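Local coordinates for vacuolar aminopeptidase 1 (Saccharomyces cerevisiae, PDB 5JGF) that removes amino acids from the N-terminus of peptides and proteins as a zinc-dependent vacuolar enzyme of the M18 family, built as a tetrahedral dodecamer, at the interface of chains A and B. Sequence-based numbering; all coordinates share one arbitrary frame. Chains: chain A/B, Vacuolar aminopeptidase 1.

Contact 1: the interface of chains A and B. Residues chain A 131, 158-159, 161-162; chain B 247-250, 257.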
loop_
_atom_site.group_PDB
_atom_site.type_symbol
_atom_site.label_atom_id
_atom_site.label_comp_id
_atom_site.label_asym_id
_atom_site.label_seq_id
_atom_site.Cartn_x
_atom_site.Cartn_y
_atom_site.Cartn_z
ATOM N N ASP A 131 23.022 3.494 35.007
ATOM C CA ASP A 131 23.783 2.705 35.980
ATOM C C ASP A 131 22.775 1.946 36.843
ATOM O O ASP A 131 22.028 2.560 37.607
ATOM C CB ASP A 131 24.624 3.625 36.875
ATOM C CG ASP A 131 25.747 4.340 36.121
ATOM O OD1 ASP A 131 25.793 4.290 34.869
ATOM O OD2 ASP A 131 26.589 4.970 36.798
ATOM N N LEU A 158 27.225 0.684 44.079
ATOM C CA LEU A 158 27.774 -0.077 42.964
ATOM C C LEU A 158 26.750 -0.465 41.903
ATOM O O LEU A 158 25.795 -1.188 42.184
ATOM C CB LEU A 158 28.466 -1.353 43.461
ATOM C CG LEU A 158 29.026 -2.256 42.350
ATOM C CD1 LEU A 158 30.195 -1.565 41.658
ATOM C CD2 LEU A 158 29.470 -3.583 42.931
ATOM N N PRO A 159 26.915 0.047 40.671
ATOM C CA PRO A 159 25.965 -0.324 39.621
ATOM C C PRO A 159 26.544 -1.605 39.020
ATOM O O PRO A 159 27.530 -1.562 38.276
ATOM C CB PRO A 159 26.014 0.871 38.675
ATOM C CG PRO A 159 27.439 1.318 38.773
ATOM C CD PRO A 159 27.768 1.175 40.249
ATOM N N CYS A 161 25.247 -3.608 36.814
ATOM C CA CYS A 161 24.999 -3.845 35.403
ATOM C C CYS A 161 24.505 -2.612 34.673
ATOM O O CYS A 161 24.256 -1.564 35.277
ATOM C CB CYS A 161 24.017 -4.999 35.217
ATOM S SG CYS A 161 22.396 -4.662 35.850
ATOM N N ARG A 162 24.371 -2.752 33.360
ATOM C CA ARG A 162 23.948 -1.660 32.502
ATOM C C ARG A 162 23.469 -2.290 31.195
ATOM O O ARG A 162 24.042 -3.275 30.740
ATOM C CB ARG A 162 25.154 -0.740 32.267
ATOM C CG ARG A 162 24.994 0.367 31.236
ATOM C CD ARG A 162 26.260 1.242 31.215
ATOM N NE ARG A 162 26.249 2.259 30.164
ATOM C CZ ARG A 162 26.383 1.992 28.867
ATOM N NH1 ARG A 162 26.541 0.739 28.460
ATOM N NH2 ARG A 162 26.355 2.974 27.976
ATOM N N THR B 247 31.459 6.385 36.872
ATOM C CA THR B 247 31.555 5.383 37.923
ATOM C C THR B 247 32.139 4.070 37.428
ATOM O O THR B 247 31.976 3.707 36.263
ATOM C CB THR B 247 30.166 5.040 38.499
ATOM O OG1 THR B 247 29.452 6.244 38.799
ATOM C CG2 THR B 247 30.313 4.214 39.767
ATOM N N ILE B 248 32.824 3.362 38.322
ATOM C CA ILE B 248 33.365 2.055 37.996
ATOM C C ILE B 248 32.170 1.141 38.232
ATOM O O ILE B 248 31.513 1.229 39.275
ATOM C CB ILE B 248 34.517 1.660 38.947
ATOM C CG1 ILE B 248 35.710 2.594 38.730
ATOM C CG2 ILE B 248 34.916 0.204 38.709
ATOM C CD1 ILE B 248 36.281 2.550 37.315
ATOM N N GLY B 249 31.871 0.283 37.262
ATOM C CA GLY B 249 30.726 -0.597 37.395
ATOM C C GLY B 249 30.949 -2.051 37.043
ATOM O O GLY B 249 32.049 -2.457 36.650
ATOM N N GLY B 250 29.881 -2.833 37.171
ATOM C CA GLY B 250 29.956 -4.252 36.897
ATOM C C GLY B 250 30.109 -4.944 38.234
ATOM O O GLY B 250 30.747 -4.407 39.142
ATOM N N PHE B 257 31.757 3.564 33.593
ATOM C CA PHE B 257 30.623 4.242 32.962
ATOM C C PHE B 257 30.850 5.740 33.078
ATOM O O PHE B 257 31.096 6.255 34.170
ATOM C CB PHE B 257 29.301 3.882 33.658
ATOM C CG PHE B 257 29.058 2.399 33.792
ATOM C CD1 PHE B 257 29.487 1.513 32.808
ATOM C CD2 PHE B 257 28.373 1.894 34.894
ATOM C CE1 PHE B 257 29.240 0.144 32.919
ATOM C CE2 PHE B 257 28.117 0.522 35.015
ATOM C CZ PHE B 257 28.551 -0.353 34.027
HETATM O O HOH W 1 26.395 5.727 39.330
#

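Contact 2: the interface of chains A and B. Residues chain A 347, 350, 353, 356-357, 403; chain B 164-167, 170.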
loop_
_atom_site.group_PDB
_atom_site.type_symbol
_atom_site.label_atom_id
_atom_site.label_comp_id
_atom_site.label_asym_id
_atom_site.label_seq_id
_atom_site.Cartn_x
_atom_site.Cartn_y
_atom_site.Cartn_z
ATOM N N HIS A 347 -0.232 13.820 36.453
ATOM C CA HIS A 347 0.649 14.505 35.509
ATOM C C HIS A 347 0.830 16.013 35.528
ATOM O O HIS A 347 -0.121 16.770 35.338
ATOM C CB HIS A 347 0.242 14.104 34.091
ATOM C CG HIS A 347 0.158 12.626 33.885
ATOM N ND1 HIS A 347 1.273 11.824 33.770
ATOM C CD2 HIS A 347 -0.912 11.799 33.788
ATOM C CE1 HIS A 347 0.895 10.568 33.612
ATOM N NE2 HIS A 347 -0.426 10.525 33.619
ATOM N N ASN A 350 3.479 19.345 30.839
ATOM C CA ASN A 350 4.793 19.269 30.195
ATOM C C ASN A 350 4.690 20.291 29.065
ATOM O O ASN A 350 3.966 20.077 28.092
ATOM C CB ASN A 350 5.045 17.871 29.615
ATOM C CG ASN A 350 6.448 17.719 29.044
ATOM O OD1 ASN A 350 6.982 18.641 28.426
ATOM N ND2 ASN A 350 7.045 16.543 29.231
ATOM N N PHE A 353 4.710 19.345 25.245
ATOM C CA PHE A 353 3.613 18.565 24.669
ATOM C C PHE A 353 2.282 19.196 25.086
ATOM O O PHE A 353 1.420 18.533 25.659
ATOM C CB PHE A 353 3.666 17.109 25.156
ATOM C CG PHE A 353 4.951 16.404 24.825
ATOM C CD1 PHE A 353 6.081 16.577 25.619
ATOM C CD2 PHE A 353 5.037 15.581 23.706
ATOM C CE1 PHE A 353 7.282 15.940 25.303
ATOM C CE2 PHE A 353 6.232 14.938 23.381
ATOM C CZ PHE A 353 7.357 15.120 24.182
ATOM N N VAL A 356 -1.434 17.562 24.549
ATOM C CA VAL A 356 -2.014 16.432 25.275
ATOM C C VAL A 356 -2.580 16.824 26.646
ATOM O O VAL A 356 -3.126 15.987 27.367
ATOM C CB VAL A 356 -0.988 15.270 25.458
ATOM C CG1 VAL A 356 -0.425 14.861 24.105
ATOM C CG2 VAL A 356 0.123 15.680 26.402
ATOM N N TYR A 357 -2.453 18.098 27.004
ATOM C CA TYR A 357 -2.970 18.569 28.282
ATOM C C TYR A 357 -4.227 19.417 28.106
ATOM O O TYR A 357 -4.284 20.305 27.251
ATOM C CB TYR A 357 -1.894 19.353 29.038
ATOM C CG TYR A 357 -0.789 18.473 29.584
ATOM C CD1 TYR A 357 0.321 18.137 28.805
ATOM C CD2 TYR A 357 -0.872 17.945 30.873
ATOM C CE1 TYR A 357 1.324 17.294 29.301
ATOM C CE2 TYR A 357 0.123 17.104 31.376
ATOM C CZ TYR A 357 1.217 16.783 30.583
ATOM O OH TYR A 357 2.200 15.952 31.081
ATOM N N PHE A 403 -6.562 17.874 37.350
ATOM C CA PHE A 403 -6.033 17.131 36.220
ATOM C C PHE A 403 -7.124 16.239 35.663
ATOM O O PHE A 403 -7.720 15.439 36.386
ATOM C CB PHE A 403 -4.825 16.250 36.537
ATOM C CG PHE A 403 -4.382 15.432 35.344
ATOM C CD1 PHE A 403 -4.932 14.174 35.096
ATOM C CD2 PHE A 403 -3.523 15.977 34.394
ATOM C CE1 PHE A 403 -4.641 13.479 33.917
ATOM C CE2 PHE A 403 -3.224 15.292 33.209
ATOM C CZ PHE A 403 -3.786 14.043 32.970
ATOM N N PRO B 164 12.250 16.820 29.602
ATOM C CA PRO B 164 11.226 15.885 30.076
ATOM C C PRO B 164 10.502 15.005 29.072
ATOM O O PRO B 164 9.876 15.493 28.134
ATOM C CB PRO B 164 10.262 16.804 30.815
ATOM C CG PRO B 164 10.244 18.006 29.920
ATOM C CD PRO B 164 11.720 18.197 29.563
ATOM N N SER B 165 10.578 13.696 29.291
ATOM C CA SER B 165 9.879 12.751 28.433
ATOM C C SER B 165 8.406 12.881 28.794
ATOM O O SER B 165 8.071 13.268 29.915
ATOM C CB SER B 165 10.333 11.320 28.724
ATOM O OG SER B 165 9.986 10.937 30.051
ATOM N N LEU B 166 7.526 12.577 27.848
ATOM C CA LEU B 166 6.095 12.627 28.119
ATOM C C LEU B 166 5.718 11.262 28.685
ATOM O O LEU B 166 6.211 10.239 28.214
ATOM C CB LEU B 166 5.307 12.880 26.828
ATOM C CG LEU B 166 3.779 12.901 26.968
ATOM C CD1 LEU B 166 3.359 14.046 27.882
ATOM C CD2 LEU B 166 3.142 13.067 25.595
ATOM N N ALA B 167 4.855 11.239 29.696
ATOM C CA ALA B 167 4.438 9.973 30.288
ATOM C C ALA B 167 3.781 9.112 29.214
ATOM O O ALA B 167 3.024 9.613 28.382
ATOM C CB ALA B 167 3.464 10.219 31.441
ATOM N N PHE B 170 -0.151 8.911 27.962
ATOM C CA PHE B 170 -0.781 9.713 26.922
ATOM C C PHE B 170 -0.837 9.046 25.555
ATOM O O PHE B 170 -1.380 9.612 24.606
ATOM C CB PHE B 170 -0.076 11.066 26.835
ATOM C CG PHE B 170 -0.287 11.923 28.050
ATOM C CD1 PHE B 170 -1.472 12.636 28.215
ATOM C CD2 PHE B 170 0.672 11.976 29.057
ATOM C CE1 PHE B 170 -1.699 13.390 29.368
ATOM C CE2 PHE B 170 0.454 12.724 30.212
ATOM C CZ PHE B 170 -0.734 13.433 30.367
HETATM O O HOH W 2 3.716 13.683 31.352
HETATM O O HOH W 3 6.076 14.701 31.289
#

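Contact 1: the interface of chains A and B
A:Pro159 and A:Arg162, on the loop that follows strand 149-154, meet B:Phe257 of strand 255-258 and the backbone at the end of strand 247-249 in a two-fold dimer contact. This is an example of an aromatic ring seated by partners of quite different chemistry. The aliphatic part of A:Arg162 lies over one face of the B:Phe257 ring, with CD 3.7 Å from the ring centroid and shifted toward the rim. The arginine's CG is anti to its backbone N (chi1 172°) and the chain runs extended from CG to NE, which carries the methylene past the ring while the guanidinium continues beyond it. A:Asp131 approaches the rim from the same side, its carboxylate OD1 3.5 Å from CD2 of B:Phe257. A:Pro159 packs alongside, its CG 3.9 Å from CE2 of B:Phe257.

Polar contacts flank the ring. The carbonyl O of A:Pro159 accepts a nearly straight bond from B:Gly250 N, at 2.9 Å. The other carboxylate oxygen, A:Asp131 OD2, is 2.6 Å from a water that also lies 3.1 Å from the hydroxyl OG1 of B:Thr247, so this pair is joined through solvent.

In the fold, A:Asp131 immediately precedes strand 132-140, whereas B:Phe257 stands shortly before helix 261-278, whose B:Asp262 binds both zinc ions.

Contact 2: the interface of chains A and B
B:Phe170, at the end of the 3-10 helix 168-170, pushes its ring between A:His347, A:Val356, A:Tyr357 and A:Phe403, and with B:Leu166 forms the tightly packed half of this two-fold dimer contact. It meets A:His347 tip to tip and edge-to-face: CE2 of B:Phe170 sits over the centre of the imidazole, the ring centroids are 4.7 Å apart and the planes are inclined by 58°. One face of the phenylalanine takes methyl CG2 of A:Val356, 3.9 Å above its plane and toward the rim. A:Tyr357 crosses at about a right angle, and A:Phe403 adds its CZ tip. B:Leu166 continues the packing, its CB 3.8 Å from the centroid of the A:Phe353 ring, over its face. With CG anti to the backbone N (chi1 178°), the leucine sends CD2 along that same ring and CD1 toward A:Val356 CG2 and A:Tyr357 OH.

The other half is looser and hydrated. A:Asn350 ND2 donates to the B:Pro164 carbonyl O at 3.2 Å, fairly straight at the hydrogen (166°) but from well above the carbonyl plane, away from a lone pair. The same amide nitrogen is 2.9 Å from a water, which in turn lies 2.8 Å from B:Ser165 O. A second water, hydrogen-bonded to the first, is 2.7 Å from the phenol OH of A:Tyr357 and also bonds to B:Ala167 N. Solvent thus fits the polar backbone of B to the side chains of A.

A:His347 and B:His169 probably both take part in substrate binding. By clamping the residues around B:His169 against A:His347, this contact probably helps bring the partner's histidine to the active site of A, which would tie catalysis to dimer formation.

Contact 1 and contact 2 lie about 30 Å apart, measured between the centres of their C-alpha atoms. The stretch after strand 149-154 serves in both: its earlier residues, from chain A, form contact 1, while its continuation toward the 3-10 helix 168-170, from chain B, forms contact 2. Two-fold symmetry repeats each patch with the chains exchanged, so every subunit gives and receives both. Contact 1 uses a strand that leads in sequence to a zinc-binding helix, and contact 2 includes a probable substrate-binding residue. Together they suggest that pairing of subunits within the homododecamer supports the active sites as well as the assembly.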